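Local coordinates for protein FmtA (Staphylococcus aureus, PDB 5ZH8) that removes D-alanyl groups from wall teichoic acid and lipoteichoic acid, acting as an esterase that influences methicillin resistance and cell wall structure, at residues E67-K72 with L100-G105; M171-G176 with D213-V218; N234-I239 with T248-E253; G263-S268 with N366-N371; P315-F320 with Y331-K336. One frame throughout, in Å; residues are numbered along the deposited sequence.

Contact 1: residues E67-K72 with L100-G105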
# COMPACT_ATOMS: atom_id res chain seq x y z
N GLU A 67 25.40 11.83 11.26
CA GLU A 67 25.08 11.91 9.85
C GLU A 67 26.36 11.76 9.04
O GLU A 67 27.42 12.27 9.42
CB GLU A 67 24.41 13.23 9.52
CG GLU A 67 23.01 13.38 10.10
CD GLU A 67 22.26 14.57 9.53
OE1 GLU A 67 22.11 14.61 8.29
OE2 GLU A 67 21.84 15.47 10.30
N VAL A 68 26.27 11.04 7.93
CA VAL A 68 27.36 10.91 6.99
C VAL A 68 26.81 11.27 5.62
O VAL A 68 25.91 10.61 5.11
CB VAL A 68 27.94 9.47 6.96
CG1 VAL A 68 29.13 9.40 6.02
CG2 VAL A 68 28.36 9.05 8.36
N TYR A 69 27.34 12.34 5.04
CA TYR A 69 26.91 12.79 3.73
C TYR A 69 27.93 13.74 3.15
O TYR A 69 28.17 14.81 3.70
CB TYR A 69 25.55 13.50 3.82
CG TYR A 69 25.22 14.31 2.60
CD1 TYR A 69 25.21 13.74 1.33
CD2 TYR A 69 24.91 15.66 2.71
CE1 TYR A 69 24.91 14.49 0.20
CE2 TYR A 69 24.60 16.41 1.59
CZ TYR A 69 24.60 15.82 0.34
OH TYR A 69 24.30 16.59 -0.74
N ASN A 70 28.53 13.34 2.03
CA ASN A 70 29.55 14.14 1.39
C ASN A 70 28.99 14.75 0.10
O ASN A 70 29.03 14.12 -0.96
CB ASN A 70 30.78 13.29 1.10
CG ASN A 70 31.86 14.07 0.39
OD1 ASN A 70 31.95 15.30 0.49
ND2 ASN A 70 32.71 13.36 -0.35
N SER A 71 28.51 15.98 0.21
CA SER A 71 27.92 16.69 -0.93
C SER A 71 28.95 16.94 -2.04
O SER A 71 28.57 17.22 -3.18
CB SER A 71 27.30 18.01 -0.49
OG SER A 71 28.30 18.93 -0.06
N LYS A 72 30.23 16.83 -1.71
CA LYS A 72 31.29 16.97 -2.70
C LYS A 72 31.44 15.75 -3.61
O LYS A 72 32.17 15.82 -4.60
CB LYS A 72 32.63 17.26 -2.01
CG LYS A 72 32.66 18.53 -1.17
CD LYS A 72 33.12 19.77 -1.96
CE LYS A 72 32.00 20.34 -2.82
NZ LYS A 72 32.24 21.76 -3.19
N LEU A 100 30.91 3.03 5.31
CA LEU A 100 29.71 3.84 5.34
C LEU A 100 30.00 5.19 4.70
O LEU A 100 30.74 5.98 5.26
CB LEU A 100 29.24 4.03 6.78
CG LEU A 100 27.95 4.83 7.03
CD1 LEU A 100 26.74 4.11 6.47
CD2 LEU A 100 27.77 5.06 8.51
N LYS A 101 29.44 5.42 3.51
CA LYS A 101 29.65 6.67 2.77
C LYS A 101 28.46 7.63 2.87
O LYS A 101 28.59 8.82 2.55
CB LYS A 101 29.90 6.38 1.30
CG LYS A 101 31.01 5.39 1.00
CD LYS A 101 32.39 5.85 1.41
CE LYS A 101 32.84 7.04 0.59
NZ LYS A 101 34.31 7.24 0.76
N MET A 102 27.30 7.12 3.27
CA MET A 102 26.12 7.95 3.45
C MET A 102 25.20 7.37 4.51
O MET A 102 24.92 6.18 4.51
CB MET A 102 25.36 8.11 2.13
CG MET A 102 24.25 9.15 2.19
SD MET A 102 23.54 9.54 0.58
CE MET A 102 22.43 10.86 1.04
N SER A 103 24.73 8.24 5.40
CA SER A 103 23.78 7.87 6.44
C SER A 103 23.03 9.13 6.82
O SER A 103 23.62 10.06 7.37
CB SER A 103 24.51 7.31 7.67
OG SER A 103 23.60 6.88 8.66
N LYS A 104 21.73 9.17 6.51
CA LYS A 104 20.96 10.40 6.69
C LYS A 104 19.47 10.13 6.83
O LYS A 104 18.91 9.28 6.14
CB LYS A 104 21.22 11.35 5.51
CG LYS A 104 20.64 12.74 5.69
CD LYS A 104 21.14 13.69 4.62
CE LYS A 104 20.60 15.10 4.85
NZ LYS A 104 20.99 16.05 3.77
N GLY A 105 18.84 10.88 7.73
CA GLY A 105 17.40 10.81 7.96
C GLY A 105 16.68 11.98 7.30
O GLY A 105 17.23 13.08 7.21

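Contact 2: residues M171-G176 with D213-V218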
# COMPACT_ATOMS: atom_id res chain seq x y z
N MET A 171 11.22 -22.68 4.00
CA MET A 171 12.25 -21.69 3.69
C MET A 171 12.04 -21.05 2.32
O MET A 171 12.23 -19.84 2.16
CB MET A 171 13.63 -22.35 3.76
CG MET A 171 14.81 -21.44 3.46
SD MET A 171 15.19 -21.30 1.70
CE MET A 171 15.87 -22.91 1.34
N LEU A 172 11.64 -21.85 1.33
CA LEU A 172 11.45 -21.38 -0.05
C LEU A 172 10.03 -20.86 -0.34
O LEU A 172 9.75 -20.48 -1.48
CB LEU A 172 11.79 -22.50 -1.05
CG LEU A 172 13.22 -23.04 -1.12
CD1 LEU A 172 13.26 -24.29 -1.99
CD2 LEU A 172 14.19 -22.00 -1.63
N HIS A 173 9.16 -20.83 0.67
CA HIS A 173 7.75 -20.45 0.50
C HIS A 173 7.01 -21.33 -0.51
O HIS A 173 6.45 -20.82 -1.48
CB HIS A 173 7.59 -18.97 0.13
CG HIS A 173 8.08 -18.02 1.18
ND1 HIS A 173 7.49 -17.93 2.42
CD2 HIS A 173 9.07 -17.11 1.15
CE1 HIS A 173 8.12 -17.01 3.13
NE2 HIS A 173 9.09 -16.50 2.38
N GLN A 174 7.00 -22.64 -0.27
CA GLN A 174 6.27 -23.59 -1.12
C GLN A 174 5.77 -24.78 -0.30
O GLN A 174 5.79 -25.92 -0.77
CB GLN A 174 7.15 -24.06 -2.27
CG GLN A 174 8.46 -24.70 -1.84
CD GLN A 174 9.28 -25.22 -3.01
OE1 GLN A 174 9.28 -24.64 -4.10
NE2 GLN A 174 10.00 -26.31 -2.79
N SER A 175 5.29 -24.50 0.90
CA SER A 175 4.86 -25.53 1.84
C SER A 175 3.43 -26.00 1.60
O SER A 175 3.08 -27.14 1.91
CB SER A 175 4.99 -25.00 3.27
OG SER A 175 4.19 -23.85 3.46
N GLY A 176 2.60 -25.11 1.07
CA GLY A 176 1.18 -25.40 0.87
C GLY A 176 0.33 -25.03 2.07
O GLY A 176 -0.86 -25.32 2.10
N ASP A 213 4.22 -15.26 5.59
CA ASP A 213 4.93 -15.01 6.85
C ASP A 213 4.94 -16.26 7.72
O ASP A 213 5.93 -16.54 8.39
CB ASP A 213 4.28 -13.87 7.63
CG ASP A 213 4.48 -12.52 6.99
OD1 ASP A 213 5.31 -12.41 6.07
OD2 ASP A 213 3.80 -11.56 7.42
N GLY A 214 3.82 -16.99 7.70
CA GLY A 214 3.66 -18.21 8.49
C GLY A 214 4.79 -19.21 8.35
O GLY A 214 5.18 -19.83 9.33
N ASN A 215 5.31 -19.37 7.13
CA ASN A 215 6.41 -20.29 6.90
C ASN A 215 7.56 -19.97 7.85
O ASN A 215 8.06 -20.85 8.54
CB ASN A 215 6.93 -20.20 5.46
CG ASN A 215 6.00 -20.86 4.46
OD1 ASN A 215 5.47 -21.96 4.67
ND2 ASN A 215 5.80 -20.18 3.33
N TYR A 216 7.97 -18.70 7.89
CA TYR A 216 9.11 -18.32 8.72
C TYR A 216 8.78 -18.21 10.21
O TYR A 216 9.69 -18.21 11.04
CB TYR A 216 9.78 -17.04 8.18
CG TYR A 216 10.74 -17.36 7.05
CD1 TYR A 216 10.29 -17.92 5.86
CD2 TYR A 216 12.11 -17.15 7.20
CE1 TYR A 216 11.17 -18.22 4.84
CE2 TYR A 216 12.99 -17.45 6.18
CZ TYR A 216 12.52 -18.00 5.00
OH TYR A 216 13.39 -18.31 3.99
N LEU A 217 7.49 -18.13 10.55
CA LEU A 217 7.07 -18.28 11.95
C LEU A 217 7.26 -19.73 12.43
O LEU A 217 7.72 -19.95 13.55
CB LEU A 217 5.61 -17.85 12.15
CG LEU A 217 5.31 -16.37 11.88
CD1 LEU A 217 3.82 -16.12 12.00
CD2 LEU A 217 6.09 -15.46 12.83
N VAL A 218 6.93 -20.70 11.58
CA VAL A 218 7.18 -22.12 11.86
C VAL A 218 8.68 -22.41 11.97
O VAL A 218 9.10 -23.19 12.84
CB VAL A 218 6.61 -23.03 10.75
CG1 VAL A 218 7.09 -24.47 10.91
CG2 VAL A 218 5.09 -22.95 10.72

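Contact 3: residues N234-I239 with T248-E253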
# COMPACT_ATOMS: atom_id res chain seq x y z
N ASN A 234 18.78 -16.76 20.51
CA ASN A 234 19.50 -17.30 19.37
C ASN A 234 19.98 -16.18 18.46
O ASN A 234 21.13 -16.21 18.01
CB ASN A 234 18.64 -18.31 18.59
CG ASN A 234 18.58 -19.68 19.26
OD1 ASN A 234 17.50 -20.22 19.50
ND2 ASN A 234 19.75 -20.27 19.53
N TYR A 235 19.13 -15.19 18.21
CA TYR A 235 19.52 -14.05 17.38
C TYR A 235 20.68 -13.26 17.99
O TYR A 235 21.65 -12.94 17.29
CB TYR A 235 18.37 -13.08 17.12
CG TYR A 235 18.89 -11.72 16.68
CD1 TYR A 235 19.25 -11.49 15.36
CD2 TYR A 235 19.07 -10.69 17.60
CE1 TYR A 235 19.76 -10.26 14.96
CE2 TYR A 235 19.58 -9.46 17.21
CZ TYR A 235 19.92 -9.26 15.89
OH TYR A 235 20.43 -8.04 15.53
N TYR A 236 20.59 -12.91 19.26
CA TYR A 236 21.63 -12.10 19.89
C TYR A 236 22.95 -12.86 20.04
O TYR A 236 24.02 -12.35 19.68
CB TYR A 236 21.19 -11.53 21.24
CG TYR A 236 20.45 -10.21 21.12
CD1 TYR A 236 21.11 -9.06 20.70
CD2 TYR A 236 19.09 -10.13 21.38
CE1 TYR A 236 20.43 -7.86 20.58
CE2 TYR A 236 18.41 -8.94 21.25
CZ TYR A 236 19.08 -7.80 20.85
OH TYR A 236 18.41 -6.60 20.74
N THR A 237 22.89 -14.08 20.56
CA THR A 237 24.09 -14.88 20.79
C THR A 237 24.79 -15.27 19.48
O THR A 237 26.02 -15.27 19.42
CB THR A 237 23.76 -16.15 21.59
OG1 THR A 237 22.67 -16.84 20.97
CG2 THR A 237 23.37 -15.81 23.00
N LYS A 238 24.01 -15.57 18.44
CA LYS A 238 24.57 -16.08 17.19
C LYS A 238 24.74 -15.04 16.07
O LYS A 238 25.45 -15.30 15.10
CB LYS A 238 23.72 -17.24 16.66
CG LYS A 238 23.61 -18.44 17.59
CD LYS A 238 22.75 -19.52 16.94
CE LYS A 238 22.70 -20.80 17.75
NZ LYS A 238 23.99 -21.53 17.71
N ILE A 239 24.09 -13.88 16.18
CA ILE A 239 24.19 -12.84 15.13
C ILE A 239 24.36 -11.44 15.71
O ILE A 239 25.37 -10.79 15.46
CB ILE A 239 22.96 -12.85 14.19
CG1 ILE A 239 22.81 -14.20 13.49
CG2 ILE A 239 23.06 -11.73 13.16
CD1 ILE A 239 21.43 -14.44 12.90
N THR A 248 19.93 -2.34 16.71
CA THR A 248 18.94 -3.26 16.19
C THR A 248 18.26 -3.90 17.38
O THR A 248 18.94 -4.34 18.32
CB THR A 248 19.61 -4.36 15.36
OG1 THR A 248 20.23 -3.78 14.20
CG2 THR A 248 18.60 -5.43 14.94
N ALA A 249 16.94 -3.96 17.37
CA ALA A 249 16.20 -4.42 18.54
C ALA A 249 14.84 -5.00 18.21
O ALA A 249 14.24 -4.69 17.19
CB ALA A 249 16.06 -3.28 19.55
N PHE A 250 14.38 -5.87 19.10
CA PHE A 250 13.02 -6.38 19.05
C PHE A 250 12.09 -5.28 19.55
O PHE A 250 12.47 -4.45 20.36
CB PHE A 250 12.87 -7.66 19.89
CG PHE A 250 13.53 -8.86 19.27
CD1 PHE A 250 12.86 -9.62 18.33
CD2 PHE A 250 14.82 -9.23 19.63
CE1 PHE A 250 13.46 -10.73 17.75
CE2 PHE A 250 15.43 -10.33 19.06
CZ PHE A 250 14.75 -11.09 18.12
N TYR A 251 10.86 -5.30 19.05
CA TYR A 251 9.89 -4.21 19.24
C TYR A 251 9.72 -3.66 20.67
O TYR A 251 9.47 -2.47 20.84
CB TYR A 251 8.51 -4.65 18.71
CG TYR A 251 7.77 -5.61 19.62
CD1 TYR A 251 8.09 -6.97 19.63
CD2 TYR A 251 6.76 -5.16 20.46
CE1 TYR A 251 7.42 -7.85 20.47
CE2 TYR A 251 6.08 -6.04 21.29
CZ TYR A 251 6.41 -7.38 21.29
OH TYR A 251 5.73 -8.25 22.12
N ASP A 252 9.85 -4.52 21.68
CA ASP A 252 9.53 -4.12 23.05
C ASP A 252 10.75 -3.90 23.96
O ASP A 252 10.59 -3.72 25.17
CB ASP A 252 8.57 -5.13 23.69
CG ASP A 252 7.72 -4.53 24.80
OD1 ASP A 252 7.39 -3.32 24.74
OD2 ASP A 252 7.38 -5.26 25.76
N GLU A 253 11.95 -3.90 23.40
CA GLU A 253 13.15 -3.65 24.20
C GLU A 253 13.18 -2.19 24.67
O GLU A 253 12.99 -1.27 23.88
CB GLU A 253 14.41 -4.02 23.42
CG GLU A 253 14.49 -5.49 23.04
CD GLU A 253 15.86 -5.90 22.54
OE1 GLU A 253 16.85 -5.83 23.30
OE2 GLU A 253 15.96 -6.33 21.37

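Contact 4: residues G263-S268 with N366-N371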
# COMPACT_ATOMS: atom_id res chain seq x y z
N GLY A 263 5.03 4.14 11.83
CA GLY A 263 4.65 4.01 10.42
C GLY A 263 3.33 4.70 10.16
O GLY A 263 2.48 4.78 11.05
N TYR A 264 3.16 5.18 8.94
CA TYR A 264 1.98 5.97 8.59
C TYR A 264 1.38 5.59 7.24
O TYR A 264 2.09 5.15 6.33
CB TYR A 264 2.33 7.46 8.60
CG TYR A 264 2.74 7.98 9.95
CD1 TYR A 264 1.80 8.46 10.85
CD2 TYR A 264 4.07 7.98 10.34
CE1 TYR A 264 2.16 8.94 12.09
CE2 TYR A 264 4.45 8.45 11.59
CZ TYR A 264 3.49 8.94 12.46
OH TYR A 264 3.86 9.41 13.70
N ALA A 265 0.07 5.77 7.13
CA ALA A 265 -0.62 5.62 5.87
C ALA A 265 -1.78 6.60 5.80
O ALA A 265 -2.38 6.91 6.83
CB ALA A 265 -1.11 4.19 5.73
N TYR A 266 -2.05 7.14 4.61
CA TYR A 266 -3.28 7.88 4.33
C TYR A 266 -4.26 6.90 3.70
O TYR A 266 -4.05 6.46 2.56
CB TYR A 266 -3.10 9.01 3.31
CG TYR A 266 -1.96 9.96 3.52
CD1 TYR A 266 -0.70 9.69 3.00
CD2 TYR A 266 -2.16 11.16 4.20
CE1 TYR A 266 0.35 10.59 3.17
CE2 TYR A 266 -1.11 12.06 4.37
CZ TYR A 266 0.14 11.77 3.85
OH TYR A 266 1.18 12.66 4.03
N ASN A 267 -5.32 6.55 4.41
CA ASN A 267 -6.44 5.82 3.79
C ASN A 267 -7.58 6.82 3.65
O ASN A 267 -8.11 7.06 2.56
CB ASN A 267 -6.84 4.59 4.63
CG ASN A 267 -8.37 4.42 4.73
OD1 ASN A 267 -9.11 5.39 4.91
ND2 ASN A 267 -8.83 3.17 4.65
N SER A 268 -7.94 7.42 4.78
CA SER A 268 -8.87 8.54 4.80
C SER A 268 -8.58 9.38 6.04
O SER A 268 -7.76 8.99 6.88
CB SER A 268 -10.31 8.05 4.81
OG SER A 268 -10.68 7.55 3.53
N ASN A 366 9.06 5.27 6.54
CA ASN A 366 8.03 5.16 7.59
C ASN A 366 6.71 5.89 7.28
O ASN A 366 5.80 5.90 8.10
CB ASN A 366 8.58 5.58 8.96
CG ASN A 366 8.98 7.03 9.03
OD1 ASN A 366 9.75 7.51 8.21
ND2 ASN A 366 8.48 7.74 10.03
N VAL A 367 6.60 6.48 6.10
CA VAL A 367 5.30 6.86 5.54
C VAL A 367 5.09 5.97 4.31
O VAL A 367 5.87 6.01 3.37
CB VAL A 367 5.22 8.35 5.14
CG1 VAL A 367 3.83 8.68 4.64
CG2 VAL A 367 5.60 9.23 6.32
N LYS A 368 4.04 5.16 4.34
CA LYS A 368 3.85 4.13 3.33
C LYS A 368 3.81 4.73 1.93
O LYS A 368 3.18 5.77 1.71
CB LYS A 368 2.57 3.35 3.59
CG LYS A 368 2.44 2.09 2.76
CD LYS A 368 1.19 1.32 3.19
CE LYS A 368 1.09 -0.04 2.50
NZ LYS A 368 1.17 0.08 1.01
N GLY A 369 4.48 4.07 1.01
CA GLY A 369 4.55 4.52 -0.37
C GLY A 369 5.45 3.61 -1.17
O GLY A 369 5.83 2.55 -0.70
N ASN A 370 5.79 4.04 -2.37
CA ASN A 370 6.59 3.22 -3.28
C ASN A 370 8.08 3.37 -2.98
O ASN A 370 8.73 4.32 -3.44
CB ASN A 370 6.27 3.60 -4.72
CG ASN A 370 6.79 2.60 -5.72
OD1 ASN A 370 7.69 1.81 -5.42
ND2 ASN A 370 6.23 2.62 -6.92
N ASN A 371 8.62 2.44 -2.20
CA ASN A 371 10.04 2.49 -1.86
C ASN A 371 10.91 1.91 -2.99
O ASN A 371 12.08 2.26 -3.12
CB ASN A 371 10.28 1.74 -0.54
CG ASN A 371 11.53 2.21 0.18
OD1 ASN A 371 11.80 3.42 0.26
ND2 ASN A 371 12.30 1.27 0.72

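Contact 5: residues P315-F320 with Y331-K336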
# COMPACT_ATOMS: atom_id res chain seq x y z
N PRO A 315 27.64 -19.43 -2.18
CA PRO A 315 26.39 -19.94 -2.76
C PRO A 315 25.15 -19.38 -2.08
O PRO A 315 24.17 -19.04 -2.76
CB PRO A 315 26.48 -21.45 -2.53
CG PRO A 315 27.89 -21.73 -2.15
CD PRO A 315 28.43 -20.49 -1.54
N LEU A 316 25.18 -19.28 -0.75
CA LEU A 316 24.08 -18.69 -0.00
C LEU A 316 23.73 -17.32 -0.57
O LEU A 316 22.56 -17.03 -0.78
CB LEU A 316 24.45 -18.58 1.48
CG LEU A 316 23.52 -17.77 2.39
CD1 LEU A 316 22.11 -18.34 2.36
CD2 LEU A 316 24.10 -17.74 3.80
N LEU A 317 24.74 -16.51 -0.84
CA LEU A 317 24.54 -15.15 -1.35
C LEU A 317 24.37 -15.06 -2.87
O LEU A 317 23.76 -14.10 -3.35
CB LEU A 317 25.71 -14.23 -0.94
CG LEU A 317 25.98 -14.00 0.55
CD1 LEU A 317 27.03 -12.92 0.72
CD2 LEU A 317 24.72 -13.64 1.32
N HIS A 318 24.93 -15.99 -3.65
CA HIS A 318 25.01 -15.80 -5.11
C HIS A 318 24.52 -16.92 -6.03
O HIS A 318 24.32 -16.67 -7.22
CB HIS A 318 26.45 -15.45 -5.49
CG HIS A 318 27.00 -14.28 -4.75
ND1 HIS A 318 26.34 -13.08 -4.67
CD2 HIS A 318 28.16 -14.11 -4.07
CE1 HIS A 318 27.07 -12.22 -3.98
NE2 HIS A 318 28.18 -12.82 -3.60
N GLU A 319 24.33 -18.13 -5.52
CA GLU A 319 23.92 -19.25 -6.36
C GLU A 319 22.41 -19.26 -6.50
O GLU A 319 21.70 -19.25 -5.50
CB GLU A 319 24.38 -20.59 -5.76
CG GLU A 319 23.99 -21.81 -6.58
CD GLU A 319 24.58 -23.10 -6.05
OE1 GLU A 319 25.81 -23.21 -5.90
OE2 GLU A 319 23.80 -24.04 -5.79
N PHE A 320 21.93 -19.27 -7.74
CA PHE A 320 20.50 -19.44 -7.99
C PHE A 320 20.23 -20.17 -9.30
O PHE A 320 21.00 -20.05 -10.25
CB PHE A 320 19.75 -18.10 -7.94
CG PHE A 320 19.92 -17.24 -9.15
CD1 PHE A 320 21.13 -16.60 -9.40
CD2 PHE A 320 18.86 -17.01 -10.01
CE1 PHE A 320 21.27 -15.77 -10.51
CE2 PHE A 320 19.00 -16.19 -11.12
CZ PHE A 320 20.21 -15.56 -11.36
N TYR A 331 16.55 -18.30 2.26
CA TYR A 331 16.90 -17.88 3.62
C TYR A 331 16.53 -16.43 3.92
O TYR A 331 17.30 -15.68 4.51
CB TYR A 331 18.40 -18.14 3.88
CG TYR A 331 18.72 -19.61 3.91
CD1 TYR A 331 18.51 -20.37 5.07
CD2 TYR A 331 19.23 -20.27 2.78
CE1 TYR A 331 18.80 -21.72 5.11
CE2 TYR A 331 19.52 -21.63 2.82
CZ TYR A 331 19.30 -22.35 3.98
OH TYR A 331 19.58 -23.69 4.03
N GLY A 332 15.33 -16.04 3.48
CA GLY A 332 14.79 -14.71 3.78
C GLY A 332 15.17 -13.57 2.86
O GLY A 332 14.85 -12.43 3.16
N PHE A 333 15.84 -13.85 1.75
CA PHE A 333 16.27 -12.77 0.83
C PHE A 333 16.44 -13.26 -0.61
O PHE A 333 16.41 -14.45 -0.88
CB PHE A 333 17.56 -12.14 1.33
CG PHE A 333 18.79 -12.96 1.07
CD1 PHE A 333 19.15 -13.99 1.95
CD2 PHE A 333 19.57 -12.73 -0.05
CE1 PHE A 333 20.28 -14.76 1.70
CE2 PHE A 333 20.69 -13.50 -0.30
CZ PHE A 333 21.05 -14.51 0.57
N TYR A 334 16.64 -12.31 -1.51
CA TYR A 334 16.71 -12.59 -2.94
C TYR A 334 18.12 -12.43 -3.50
O TYR A 334 18.76 -11.42 -3.28
CB TYR A 334 15.79 -11.63 -3.69
CG TYR A 334 14.32 -11.83 -3.40
CD1 TYR A 334 13.56 -12.71 -4.15
CD2 TYR A 334 13.69 -11.11 -2.38
CE1 TYR A 334 12.22 -12.89 -3.89
CE2 TYR A 334 12.34 -11.29 -2.12
CZ TYR A 334 11.61 -12.18 -2.88
OH TYR A 334 10.27 -12.36 -2.64
N ALA A 335 18.58 -13.44 -4.23
CA ALA A 335 19.74 -13.32 -5.10
C ALA A 335 19.24 -13.18 -6.52
O ALA A 335 18.67 -14.12 -7.07
CB ALA A 335 20.64 -14.53 -4.97
N LYS A 336 19.44 -12.00 -7.11
CA LYS A 336 18.94 -11.71 -8.46
C LYS A 336 20.10 -11.51 -9.44
O LYS A 336 21.26 -11.49 -9.03
CB LYS A 336 18.03 -10.48 -8.41
CG LYS A 336 16.89 -10.59 -7.41
CD LYS A 336 16.01 -9.35 -7.43
CE LYS A 336 14.55 -9.68 -7.18
NZ LYS A 336 13.95 -10.40 -8.34

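Contact 1: residues E67-K72 with L100-G105
Val68 spreads its two methyls over the neighbouring strand. CG1, anti to the backbone N (chi1 -177°), rests against the Lys101 carbonyl at 3.6 Å from CG1 to O, while CG2 meets Leu100 CD2 at 4.0 Å. The backbone beneath is an antiparallel hydrogen-bonded pair with Ser103. Val68 N donates to Ser103 O at 2.9 Å, and Ser103 N returns a bond to Val68 O at 2.7 Å. Both bonds are nearly straight (167° and 165°) and lie on carbonyl lone pairs. On the other face of the sheet Tyr69 runs alongside Met102, with CD1 4.0 Å from Met102 CE. Lys104 is extended and lies beside the same ring, but its NZ is bound in a salt bridge to Asp80. Glu67 crosses Lys104 obliquely, and its OE1 sits 3.5 Å from Lys104 CG, against the aliphatic shaft and not the ammonium. The short strand 68-69 thus forms one edge of the main antiparallel sheet. Its partner strand pairs on its far side with strand 90-96, where Lys101 and Met102 both face Ile94 in a classic beta bulge. Helix 74-85 lies on the Tyr69 side, and helix 292-303 touches Leu100 and Ser103.

Contact 2: residues M171-G176 with D213-V218
Tyr216 OH has two partners: it donates to Met171 O at 2.7 Å, in the carbonyl plane on a lone pair, and it receives a weak hydrogen bond from Gly332 N. The phenol lies beside the Met171 side chain, its OH 3.5 Å from Met171 CG. One residue earlier on the helix, Asn215 uses both ends of its amide. ND2 gives a hydrogen to His173 ND1 at 3.0 Å, with an N-H...N angle of 158° and with donor and acceptor each near the other's plane, although ring and amide are turned 48° apart. OD1 takes a hydrogen from Ser175 OG at 2.6 Å, again on a lone pair. Together these bonds fix the rotation of the amide and assign ND1 as an acceptor, which for a neutral imidazole is consistent with a proton on NE2. The His173 and Tyr216 rings meet obliquely, CE1 of the histidine 3.6 Å from CD1 of the tyrosine. His173 has positive phi (58°) and closes a Schellman motif after helix 167-171. Asp213 forms a salt bridge with Lys130, whose sequence context fits the Ser-x-x-Lys signature of serine beta-lactamases and penicillin-binding proteins, so the contact probably borders the active site. Through the bonds of Asn215 and Tyr216, helix 213-227 is joined to the end of helix 167-171 and the loop that leaves it, with helix 129-142 touching His173 and Tyr216.

Contact 3: residues N234-I239 with T248-E253
Helix 234-239 and strand 248-250 run almost antiparallel, at 157° between their directions, with axes 11.0 Å apart, a gap bridged by long side chains. Tyr236 and Glu253 meet tip to tip. The phenol OH donates to Glu253 OE2 at 2.5 Å on the syn lone pair, ring and carboxylate standing 86° apart. The anti lone pair of the same oxygen accepts from Phe250 N, 2.8 Å from OE2, tying the carboxylate back across the type I turn from Phe250 to Glu253. Phe250 points its edge toward the face of Tyr235 in an offset edge-to-face pair, centroids 5.8 Å apart. At its own edge Phe250 CD2 meets Tyr236 CE2 at 3.9 Å. Tyr235, with CG anti to the backbone N, reaches Thr248, its OH 3.2 Å from Thr248 CG2, while Thr248 OG1 is bonded to Asp294. Helix 47-55 packs on Tyr236, Phe250 and Glu253, and Arg55 makes a cation-pi contact with the Tyr236 ring. The contact packs helix 231-240 against an outer strand of a small three-stranded antiparallel sheet, next to strand 288-290. With OE2 gripped twice and OE1 bonded to Asn56, the buried Glu253 carboxylate acts as an acceptor at both oxygens, which would favour its ionised form.

Contact 4: residues G263-S268 with N366-N371
Lys368 N donates to Tyr264 O at 2.8 Å with an N-H...O angle of 171°, the donor lying in the carbonyl plane. This bond is the firmer of the two across the contact. The other, from Tyr264 N to Asn366 O at 2.9 Å, is weak, since its angle falls to 126°. Together they make a single bridge between Tyr264 and Val367. Asn366 O also receives a CA-H...O contact from Gly263, 3.2 Å from CA to O. Both polar side chains are held from outside: Asn366 OD1 accepts from Asn89 and its ND2 donates to the carbonyls of Tyr108 and of Lys262, the residue just before Gly263, while the Tyr264 hydroxyl is bound to Glu112 and to Phe111 N. Beyond the polar core, Val367 divides its methyls between two tyrosines. CG2 lies 4.4 Å from Tyr264 CB, and CG1 lies 4.2 Å from Tyr266 CE1, approaching that ring obliquely. Ala265 CB and Lys368 CB meet at 4.3 Å, after which the lysine chain leads away. The site also lies at the dimer interface, where Tyr266 packs on Asn370 of the second subunit and Ser268 OG bonds Tyr334 OH of that subunit. The arrangement joins the strand 264-265, paired antiparallel with strand 272-273, to the loop that leaves strand 359-365 of the main sheet and leads, with Asn370 as N-cap, into helix 371-382.

Contact 5: residues P315-F320 with Y331-K336
Phe333 sends its ring from an edge region of the large antiparallel sheet, in the alpha/beta fold shared by serine beta-lactamases and penicillin-binding proteins, toward the last turn of helix 310-318. Its CG lies between the backbone N and the carbonyl carbon (chi1 77°), which aims the ring at the helix. The tip, CZ, comes 3.2 Å from Leu316 O, and Leu317 crosses the ring at about a right angle, CD2 3.8 Å from CZ. The Leu316 and Tyr331 side chains also cross at about a right angle: with Leu316 CG anti to the backbone N (chi1 170°), CD1 comes obliquely to the Tyr331 ring at CD2, 3.5 Å away, and also lies 4.1 Å from Phe333 CE1, so one methyl fills the angle between the two aromatics. Tyr331 has a left-handed backbone (phi 46°) and its hydroxyl is bonded to Glu141. No hydrogen bond passes between residues 315-320 and 331-336, so the contact is packing. Carbonyls of the last turn and just after it find donors outside: Leu316 O and Glu319 O are bonded to Arg330, and Leu317 O to Asn340. Phe131 adds another aromatic to Phe333, while Leu342 and Tyr355, from the neighbouring strands 340-346 and 349-355, pack on it. Further along the strand, Ala335 is wedged between the helix and the chain that leaves it, its CB 3.5 Å from Leu317 O. The Ala335 carbonyl lies over one face of Phe320, O standing 3.9 Å above the ring plane and offset toward its rim.

How the contacts relate
Contacts 1, 2 and 3 follow one another along the chain, while contact 5 is nested inside the loop that contact 4 closes. Contacts 1 and 5 lie toward opposite ends of the eight-stranded antiparallel sheet, their centres about 28 Å apart, and contact 4 uses the loop leaving strand 359-365 near the middle of its strand order. Contacts 2 and 3 belong to successive helices, 213-227 and 231-240, with centres about 21 Å apart. Contacts 2 and 5 touch directly, Met171 SD lying 3.3 Å from Tyr331 N, so the helical part and the sheet edge are joined there. Contacts 4 and 5 both reach the second subunit, so both contribute to the interface between the two copies.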